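Local coordinates for protein Two-component system sensor histidine kinase (Bacteroides thetaiotaomicron, PDB 3OTT) that probably acts as a membrane sensor histidine kinase and transcription regulator whose extracellular part, with two propellers and a Y_Y_Y domain, apparently senses saccharides, at residues F326-R331 / R376-D381; N559-M564 / I571-T576. All coordinates share one frame; numbering follows the deposited sequence.

Both contacts belong to the second of two seven-bladed beta-propellers in this extracellular part of the sensor. Interaction 1 joins neighbouring blades, bringing the first strand of the sheet 326-361, strand 326-331, against strand 375-380, the first of the next blade. Interaction 2 lies within one blade, between strands 561-567 and 570-575 of a hairpin, and follows later in the chain. Their centres are about 17 Å apart and their nearest atoms about 6 Å, without touching. The blade containing strand 601-605 stands between them: Thr600 OG1 hydrogen-bonds to Phe326 O, and Leu562 packs on Thr600. Interaction 1 is packing between successive blades, interaction 2 hydrogen bonding within one, both in an apparent saccharide sensor.

Interaction 1. Residues F326-R331 / R376-D381; sequences FYSLFR and RHIYED
Ser328, Phe330 and Ile378 meet where strand 326-331 runs almost parallel to strand 376-380, at 4°, with the axes 6.2 Å apart at their closest. These are the first strands of two successive blades of a beta-propeller, each hydrogen-bonded within its own sheet, and the contact between them is made by side chains packing on side chains and backbone, without hydrogen bonds. Ile378 is the residue both partners touch: its CD1 lies 3.5 Å from Ser328 CB, while its CG2 sits 3.8 Å from Phe330 CB. Trp338 and Leu386, from the second strands of the two blades, close around this apolar patch. Phe330 has CG anti to its backbone N (chi1 -167°); further out, the ring reaches Glu380. There the two side chains cross at about a right angle, Phe330 CZ standing 3.6 Å from Glu380 CB, with ring and carboxylate planes 74° apart. The carboxylate turns to Ser333, whose OG bonds OE2. An alanine at Phe330 would probably open a gap between the blades beside Glu380 CB and leave Leu386 less well covered. At the other end Ser328 OG, beside its own backbone N, comes to 3.5 Å from Arg376 O, a close approach but not a hydrogen bond.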
ATOM      1  N   PHE B 326      17.396  -5.206   0.259  1.00 14.28           N
ATOM      2  CA  PHE B 326      17.718  -6.630   0.331  1.00 14.47           C
ATOM      3  C   PHE B 326      19.189  -6.918   0.346  1.00 14.48           C
ATOM      4  O   PHE B 326      19.902  -6.500  -0.594  1.00 15.77           O
ATOM      5  CB  PHE B 326      17.026  -7.407  -0.817  1.00 15.09           C
ATOM      6  CG  PHE B 326      15.519  -7.417  -0.718  1.00 14.15           C
ATOM      7  CD1 PHE B 326      14.758  -6.751  -1.642  1.00 13.59           C
ATOM      8  CD2 PHE B 326      14.875  -8.100   0.308  1.00 14.90           C
ATOM      9  CE1 PHE B 326      13.374  -6.763  -1.540  1.00 12.99           C
ATOM     10  CE2 PHE B 326      13.480  -8.104   0.425  1.00 13.07           C
ATOM     11  CZ  PHE B 326      12.745  -7.450  -0.491  1.00 13.30           C
ATOM     12  N   TYR B 327      19.648  -7.579   1.426  1.00 13.19           N
ATOM     13  CA  TYR B 327      21.051  -7.950   1.603  1.00 13.23           C
ATOM     14  C   TYR B 327      21.332  -9.467   1.547  1.00 13.29           C
ATOM     15  O   TYR B 327      22.472  -9.890   1.321  1.00 12.76           O
ATOM     16  CB  TYR B 327      21.678  -7.320   2.874  1.00 11.65           C
ATOM     17  CG  TYR B 327      21.715  -5.784   2.824  1.00 12.54           C
ATOM     18  CD1 TYR B 327      22.556  -5.095   1.918  1.00 10.67           C
ATOM     19  CD2 TYR B 327      20.919  -5.028   3.661  1.00 11.51           C
ATOM     20  CE1 TYR B 327      22.607  -3.669   1.884  1.00  9.70           C
ATOM     21  CE2 TYR B 327      20.939  -3.604   3.619  1.00  8.95           C
ATOM     22  CZ  TYR B 327      21.806  -2.947   2.751  1.00 11.18           C
ATOM     23  OH  TYR B 327      21.802  -1.554   2.733  1.00 12.83           O
ATOM     24  N   SER B 328      20.297 -10.262   1.743  1.00 14.45           N
ATOM     25  CA  SER B 328      20.401 -11.727   1.697  1.00 16.80           C
ATOM     26  C   SER B 328      19.168 -12.277   1.015  1.00 16.93           C
ATOM     27  O   SER B 328      18.020 -11.987   1.404  1.00 15.87           O
ATOM     28  CB  SER B 328      20.483 -12.337   3.076  1.00 16.20           C
ATOM     29  OG  SER B 328      21.488 -11.711   3.822  1.00 25.57           O
ATOM     30  N   LEU B 329      19.447 -13.037  -0.038  1.00 17.70           N
ATOM     31  CA  LEU B 329      18.456 -13.803  -0.760  1.00 17.37           C
ATOM     32  C   LEU B 329      18.881 -15.263  -0.622  1.00 18.94           C
ATOM     33  O   LEU B 329      20.094 -15.598  -0.621  1.00 19.42           O
ATOM     34  CB  LEU B 329      18.455 -13.385  -2.210  1.00 18.35           C
ATOM     35  CG  LEU B 329      18.441 -11.868  -2.459  1.00 19.23           C
ATOM     36  CD1 LEU B 329      18.709 -11.590  -3.923  1.00 18.99           C
ATOM     37  CD2 LEU B 329      17.118 -11.208  -2.015  1.00 18.20           C
ATOM     38  N   PHE B 330      17.878 -16.114  -0.410  1.00 18.23           N
ATOM     39  CA  PHE B 330      18.070 -17.519  -0.197  1.00 18.21           C
ATOM     40  C   PHE B 330      16.785 -18.250  -0.516  1.00 17.68           C
ATOM     41  O   PHE B 330      15.696 -17.760  -0.278  1.00 18.47           O
ATOM     42  CB  PHE B 330      18.504 -17.782   1.245  1.00 18.32           C
ATOM     43  CG  PHE B 330      19.017 -19.188   1.472  1.00 19.71           C
ATOM     44  CD1 PHE B 330      20.329 -19.533   1.118  1.00 18.66           C
ATOM     45  CD2 PHE B 330      18.174 -20.180   2.048  1.00 19.43           C
ATOM     46  CE1 PHE B 330      20.805 -20.869   1.332  1.00 20.53           C
ATOM     47  CE2 PHE B 330      18.619 -21.499   2.250  1.00 19.94           C
ATOM     48  CZ  PHE B 330      19.925 -21.853   1.879  1.00 19.54           C
ATOM     49  N   ARG B 331      16.901 -19.411  -1.102  1.00 18.80           N
ATOM     50  CA  ARG B 331      15.746 -20.289  -1.294  1.00 19.09           C
ATOM     51  C   ARG B 331      16.090 -21.630  -0.602  1.00 19.90           C
ATOM     52  O   ARG B 331      17.129 -22.224  -0.874  1.00 19.55           O
ATOM     53  CB  ARG B 331      15.495 -20.513  -2.796  1.00 19.96           C
ATOM     54  CG  ARG B 331      14.124 -21.077  -3.100  1.00 22.73           C
ATOM     55  CD  ARG B 331      14.043 -21.704  -4.428  1.00 25.77           C
ATOM     56  NE  ARG B 331      12.662 -22.015  -4.742  1.00 31.11           N
ATOM     57  CZ  ARG B 331      12.311 -22.766  -5.790  1.00 33.05           C
ATOM     58  NH1 ARG B 331      13.268 -23.253  -6.564  1.00 35.12           N
ATOM     59  NH2 ARG B 331      11.032 -23.031  -6.063  1.00 27.35           N
ATOM     60  N   ARG B 376      21.679 -10.181   8.171  1.00 13.73           N
ATOM     61  CA  ARG B 376      23.033 -10.152   7.593  1.00 14.39           C
ATOM     62  C   ARG B 376      23.388 -11.462   6.858  1.00 14.52           C
ATOM     63  O   ARG B 376      24.242 -11.470   6.001  1.00 15.06           O
ATOM     64  CB  ARG B 376      24.076  -9.769   8.657  1.00 15.83           C
ATOM     65  CG  ARG B 376      23.618  -8.666   9.612  1.00 16.41           C
ATOM     66  CD  ARG B 376      24.679  -7.903  10.324  1.00 16.53           C
ATOM     67  NE  ARG B 376      25.271  -7.061   9.367  1.00 22.10           N
ATOM     68  CZ  ARG B 376      25.358  -5.730   9.353  1.00 17.10           C
ATOM     69  NH1 ARG B 376      24.910  -4.911  10.324  1.00 10.43           N
ATOM     70  NH2 ARG B 376      25.969  -5.253   8.289  1.00 14.38           N
ATOM     71  N   HIS B 377      22.671 -12.540   7.129  1.00 14.17           N
ATOM     72  CA  HIS B 377      22.965 -13.792   6.466  1.00 15.02           C
ATOM     73  C   HIS B 377      21.883 -14.813   6.725  1.00 14.80           C
ATOM     74  O   HIS B 377      21.305 -14.846   7.819  1.00 14.79           O
ATOM     75  CB  HIS B 377      24.337 -14.366   6.831  1.00 14.76           C
ATOM     76  CG  HIS B 377      24.843 -15.373   5.842  1.00 16.04           C
ATOM     77  ND1 HIS B 377      25.321 -16.616   6.214  1.00 20.65           N
ATOM     78  CD2 HIS B 377      24.897 -15.341   4.489  1.00 15.81           C
ATOM     79  CE1 HIS B 377      25.688 -17.284   5.130  1.00 20.20           C
ATOM     80  NE2 HIS B 377      25.447 -16.523   4.072  1.00 20.04           N
ATOM     81  N   ILE B 378      21.563 -15.564   5.673  1.00 14.54           N
ATOM     82  CA  ILE B 378      20.611 -16.656   5.731  1.00 15.84           C
ATOM     83  C   ILE B 378      21.333 -17.962   5.299  1.00 16.50           C
ATOM     84  O   ILE B 378      22.013 -17.994   4.260  1.00 17.36           O
ATOM     85  CB  ILE B 378      19.385 -16.371   4.822  1.00 15.66           C
ATOM     86  CG1 ILE B 378      18.862 -14.964   5.084  1.00 16.31           C
ATOM     87  CG2 ILE B 378      18.268 -17.448   5.052  1.00 15.21           C
ATOM     88  CD1 ILE B 378      17.832 -14.440   3.973  1.00 17.08           C
ATOM     89  N   TYR B 379      21.153 -19.038   6.072  1.00 16.69           N
ATOM     90  CA  TYR B 379      21.862 -20.265   5.879  1.00 15.58           C
ATOM     91  C   TYR B 379      21.004 -21.487   6.222  1.00 17.85           C
ATOM     92  O   TYR B 379      20.281 -21.534   7.230  1.00 19.32           O
ATOM     93  CB  TYR B 379      23.088 -20.237   6.762  1.00 16.33           C
ATOM     94  CG  TYR B 379      23.895 -21.518   6.793  1.00 16.16           C
ATOM     95  CD1 TYR B 379      24.660 -21.907   5.681  1.00 16.28           C
ATOM     96  CD2 TYR B 379      23.900 -22.310   7.916  1.00 14.57           C
ATOM     97  CE1 TYR B 379      25.402 -23.074   5.686  1.00 15.39           C
ATOM     98  CE2 TYR B 379      24.639 -23.491   7.947  1.00 18.89           C
ATOM     99  CZ  TYR B 379      25.392 -23.857   6.824  1.00 17.51           C
ATOM    100  OH  TYR B 379      26.142 -24.980   6.850  1.00 15.46           O
ATOM    101  N   GLU B 380      21.098 -22.506   5.393  1.00 17.05           N
ATOM    102  CA  GLU B 380      20.459 -23.775   5.729  1.00 18.68           C
ATOM    103  C   GLU B 380      21.523 -24.802   6.092  1.00 17.76           C
ATOM    104  O   GLU B 380      22.462 -25.005   5.313  1.00 17.88           O
ATOM    105  CB  GLU B 380      19.618 -24.278   4.525  1.00 19.12           C
ATOM    106  CG  GLU B 380      18.754 -25.427   4.908  1.00 22.33           C
ATOM    107  CD  GLU B 380      17.869 -25.983   3.794  1.00 27.26           C
ATOM    108  OE1 GLU B 380      17.504 -25.296   2.797  1.00 29.61           O
ATOM    109  OE2 GLU B 380      17.485 -27.128   3.957  1.00 27.73           O
ATOM    110  N   ASP B 381      21.394 -25.451   7.242  1.00 18.52           N
ATOM    111  CA  ASP B 381      22.450 -26.408   7.693  1.00 20.02           C
ATOM    112  C   ASP B 381      22.345 -27.814   7.094  1.00 21.92           C
ATOM    113  O   ASP B 381      21.570 -28.030   6.131  1.00 22.40           O
ATOM    114  CB  ASP B 381      22.584 -26.483   9.214  1.00 18.65           C
ATOM    115  CG  ASP B 381      21.374 -27.145   9.902  1.00 23.11           C
ATOM    116  OD1 ASP B 381      20.603 -27.902   9.251  1.00 20.70           O
ATOM    117  OD2 ASP B 381      21.197 -26.908  11.131  1.00 24.61           O
TER

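Interaction 2. Residues N559-M564 / I571-T576; sequences NEILSM and IWVSTT
Met564 packs on Val573 and Ile571 of the partner strand. Its CB is 3.8 Å from Ile571 CD1. CG follows at 3.7 Å from Val573 CG1, and the Met564 and Val573 side chains lie side by side, pointing the same way. Beyond SD the chain bends (chi3 64°) to put CE beside Ile571, but the modelled spacing there is too short, so its placing is doubtful. Tyr521 and Leu523 of the preceding blade pack on this methionine. On the same face Ile561 CD1 touches Val573 CG1 at 3.7 Å. The strands form the inner hairpin of a propeller blade, antiparallel, with a classic beta bulge at Leu562 and Ser563. Both face Ser574, whose O takes two donors, Leu562 N at 2.7 Å and Ser563 N at 3.3 Å. Ser574 N returns a 2.8 Å bond to Ser563 O. The Ser563 and Ser574 side chains lie on the opposite face, against Leu602, and Ser574 OG bonds Phe599 O. Thr576 N gives a hydrogen bond of 3.1 Å to Glu560 O, in the carbonyl plane. The Asn559 side chain crosses that of Thr575 at about a right angle, OD1 3.6 Å from Thr575 CB, with ND2 buried and lacking a polar partner.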
ATOM      1  N   ASN B 559      36.104   1.541  -6.734  1.00 54.21           N
ATOM      2  CA  ASN B 559      34.769   1.163  -7.214  1.00 50.24           C
ATOM      3  C   ASN B 559      34.284  -0.045  -6.415  1.00 46.02           C
ATOM      4  O   ASN B 559      34.736  -1.154  -6.629  1.00 46.01           O
ATOM      5  CB  ASN B 559      34.825   0.832  -8.712  1.00 51.24           C
ATOM      6  CG  ASN B 559      33.578   0.110  -9.203  1.00 51.78           C
ATOM      7  OD1 ASN B 559      32.467   0.440  -8.785  1.00 54.70           O
ATOM      8  ND2 ASN B 559      33.752  -0.881 -10.092  1.00 49.12           N
ATOM      9  N   GLU B 560      33.359   0.184  -5.501  1.00 41.86           N
ATOM     10  CA  GLU B 560      33.031  -0.761  -4.462  1.00 38.17           C
ATOM     11  C   GLU B 560      32.236  -1.980  -4.909  1.00 34.45           C
ATOM     12  O   GLU B 560      31.275  -1.889  -5.640  1.00 33.64           O
ATOM     13  CB  GLU B 560      32.233  -0.070  -3.376  1.00 39.54           C
ATOM     14  CG  GLU B 560      32.757   1.311  -2.904  1.00 46.06           C
ATOM     15  CD  GLU B 560      31.787   1.975  -1.908  1.00 52.74           C
ATOM     16  OE1 GLU B 560      30.837   1.276  -1.439  1.00 53.31           O
ATOM     17  OE2 GLU B 560      31.979   3.185  -1.596  1.00 55.78           O
ATOM     18  N   ILE B 561      32.629  -3.127  -4.409  1.00 30.94           N
ATOM     19  CA  ILE B 561      31.891  -4.368  -4.661  1.00 29.15           C
ATOM     20  C   ILE B 561      30.791  -4.543  -3.614  1.00 27.05           C
ATOM     21  O   ILE B 561      31.075  -4.495  -2.410  1.00 25.27           O
ATOM     22  CB  ILE B 561      32.835  -5.588  -4.644  1.00 29.02           C
ATOM     23  CG1 ILE B 561      33.822  -5.501  -5.831  1.00 29.60           C
ATOM     24  CG2 ILE B 561      32.051  -6.837  -4.686  1.00 27.66           C
ATOM     25  CD1 ILE B 561      34.610  -6.752  -6.067  1.00 29.81           C
ATOM     26  N   LEU B 562      29.554  -4.722  -4.076  1.00 25.54           N
ATOM     27  CA  LEU B 562      28.395  -4.812  -3.172  1.00 25.85           C
ATOM     28  C   LEU B 562      28.001  -6.285  -2.864  1.00 25.79           C
ATOM     29  O   LEU B 562      27.642  -6.606  -1.734  1.00 26.10           O
ATOM     30  CB  LEU B 562      27.192  -3.989  -3.688  1.00 25.61           C
ATOM     31  CG  LEU B 562      27.193  -2.456  -3.971  1.00 27.67           C
ATOM     32  CD1 LEU B 562      25.768  -1.940  -4.458  1.00 25.34           C
ATOM     33  CD2 LEU B 562      27.729  -1.555  -2.803  1.00 23.85           C
ATOM     34  N   SER B 563      28.108  -7.157  -3.870  1.00 24.70           N
ATOM     35  CA  SER B 563      27.745  -8.534  -3.782  1.00 24.60           C
ATOM     36  C   SER B 563      28.454  -9.321  -4.883  1.00 25.08           C
ATOM     37  O   SER B 563      28.729  -8.781  -5.966  1.00 26.00           O
ATOM     38  CB  SER B 563      26.229  -8.704  -3.943  1.00 24.90           C
ATOM     39  OG  SER B 563      25.845 -10.031  -3.542  1.00 27.27           O
ATOM     40  N   MET B 564      28.752 -10.589  -4.623  1.00 24.60           N
ATOM     41  CA  MET B 564      29.373 -11.474  -5.654  1.00 25.30           C
ATOM     42  C   MET B 564      28.720 -12.834  -5.555  1.00 25.60           C
ATOM     43  O   MET B 564      28.547 -13.340  -4.442  1.00 23.89           O
ATOM     44  CB  MET B 564      30.854 -11.705  -5.364  1.00 25.67           C
ATOM     45  CG  MET B 564      31.762 -10.518  -5.624  1.00 28.54           C
ATOM     46  SD  MET B 564      33.472 -10.800  -5.120  1.00 30.62           S
ATOM     47  CE  MET B 564      33.981 -12.095  -6.179  1.00 29.10           C
ATOM     48  N   ILE B 571      31.475 -15.873 -12.388  1.00 23.00           N
ATOM     49  CA  ILE B 571      31.060 -15.160 -11.210  1.00 22.39           C
ATOM     50  C   ILE B 571      30.402 -13.790 -11.482  1.00 21.98           C
ATOM     51  O   ILE B 571      30.921 -12.977 -12.251  1.00 22.12           O
ATOM     52  CB  ILE B 571      32.178 -15.094 -10.137  1.00 21.92           C
ATOM     53  CG1 ILE B 571      31.776 -14.042  -9.108  1.00 22.50           C
ATOM     54  CG2 ILE B 571      33.474 -14.685 -10.736  1.00 23.68           C
ATOM     55  CD1 ILE B 571      32.571 -14.114  -7.827  1.00 31.36           C
ATOM     56  N   TRP B 572      29.247 -13.534 -10.849  1.00 21.22           N
ATOM     57  CA  TRP B 572      28.561 -12.233 -11.012  1.00 20.77           C
ATOM     58  C   TRP B 572      28.949 -11.312  -9.890  1.00 19.21           C
ATOM     59  O   TRP B 572      28.908 -11.698  -8.754  1.00 16.97           O
ATOM     60  CB  TRP B 572      27.025 -12.372 -11.041  1.00 19.71           C
ATOM     61  CG  TRP B 572      26.493 -13.014 -12.320  1.00 22.42           C
ATOM     62  CD1 TRP B 572      27.146 -13.951 -13.109  1.00 21.55           C
ATOM     63  CD2 TRP B 572      25.210 -12.799 -12.929  1.00 18.62           C
ATOM     64  NE1 TRP B 572      26.342 -14.292 -14.190  1.00 26.14           N
ATOM     65  CE2 TRP B 572      25.150 -13.620 -14.092  1.00 23.23           C
ATOM     66  CE3 TRP B 572      24.097 -12.025 -12.596  1.00 22.37           C
ATOM     67  CZ2 TRP B 572      24.042 -13.647 -14.938  1.00 23.28           C
ATOM     68  CZ3 TRP B 572      22.965 -12.055 -13.457  1.00 22.48           C
ATOM     69  CH2 TRP B 572      22.957 -12.869 -14.603  1.00 24.89           C
ATOM     70  N   VAL B 573      29.271 -10.070 -10.233  1.00 20.30           N
ATOM     71  CA  VAL B 573      29.803  -9.100  -9.284  1.00 20.37           C
ATOM     72  C   VAL B 573      29.039  -7.799  -9.428  1.00 21.54           C
ATOM     73  O   VAL B 573      29.119  -7.118 -10.461  1.00 22.81           O
ATOM     74  CB  VAL B 573      31.321  -8.865  -9.514  1.00 20.46           C
ATOM     75  CG1 VAL B 573      31.929  -8.001  -8.365  1.00 21.89           C
ATOM     76  CG2 VAL B 573      32.042 -10.161  -9.551  1.00 17.74           C
ATOM     77  N   SER B 574      28.277  -7.475  -8.397  1.00 21.68           N
ATOM     78  CA  SER B 574      27.491  -6.260  -8.352  1.00 22.98           C
ATOM     79  C   SER B 574      28.304  -5.183  -7.640  1.00 23.79           C
ATOM     80  O   SER B 574      28.874  -5.445  -6.583  1.00 22.81           O
ATOM     81  CB  SER B 574      26.218  -6.530  -7.587  1.00 23.29           C
ATOM     82  OG  SER B 574      25.482  -5.344  -7.529  1.00 26.86           O
ATOM     83  N   THR B 575      28.420  -4.013  -8.257  1.00 24.58           N
ATOM     84  CA  THR B 575      29.213  -2.936  -7.720  1.00 26.06           C
ATOM     85  C   THR B 575      28.377  -1.658  -7.813  1.00 27.85           C
ATOM     86  O   THR B 575      27.339  -1.618  -8.476  1.00 27.13           O
ATOM     87  CB  THR B 575      30.456  -2.597  -8.587  1.00 26.17           C
ATOM     88  OG1 THR B 575      30.014  -2.016  -9.834  1.00 28.27           O
ATOM     89  CG2 THR B 575      31.339  -3.799  -8.866  1.00 26.76           C
ATOM     90  N   THR B 576      28.910  -0.610  -7.201  1.00 29.24           N
ATOM     91  CA  THR B 576      28.392   0.738  -7.272  1.00 32.39           C
ATOM     92  C   THR B 576      28.244   1.255  -8.700  1.00 34.08           C
ATOM     93  O   THR B 576      27.377   2.081  -8.981  1.00 34.51           O
ATOM     94  CB  THR B 576      29.381   1.671  -6.554  1.00 33.16           C
ATOM     95  OG1 THR B 576      29.327   1.382  -5.156  1.00 34.30           O
ATOM     96  CG2 THR B 576      29.015   3.157  -6.797  1.00 35.64           C
TER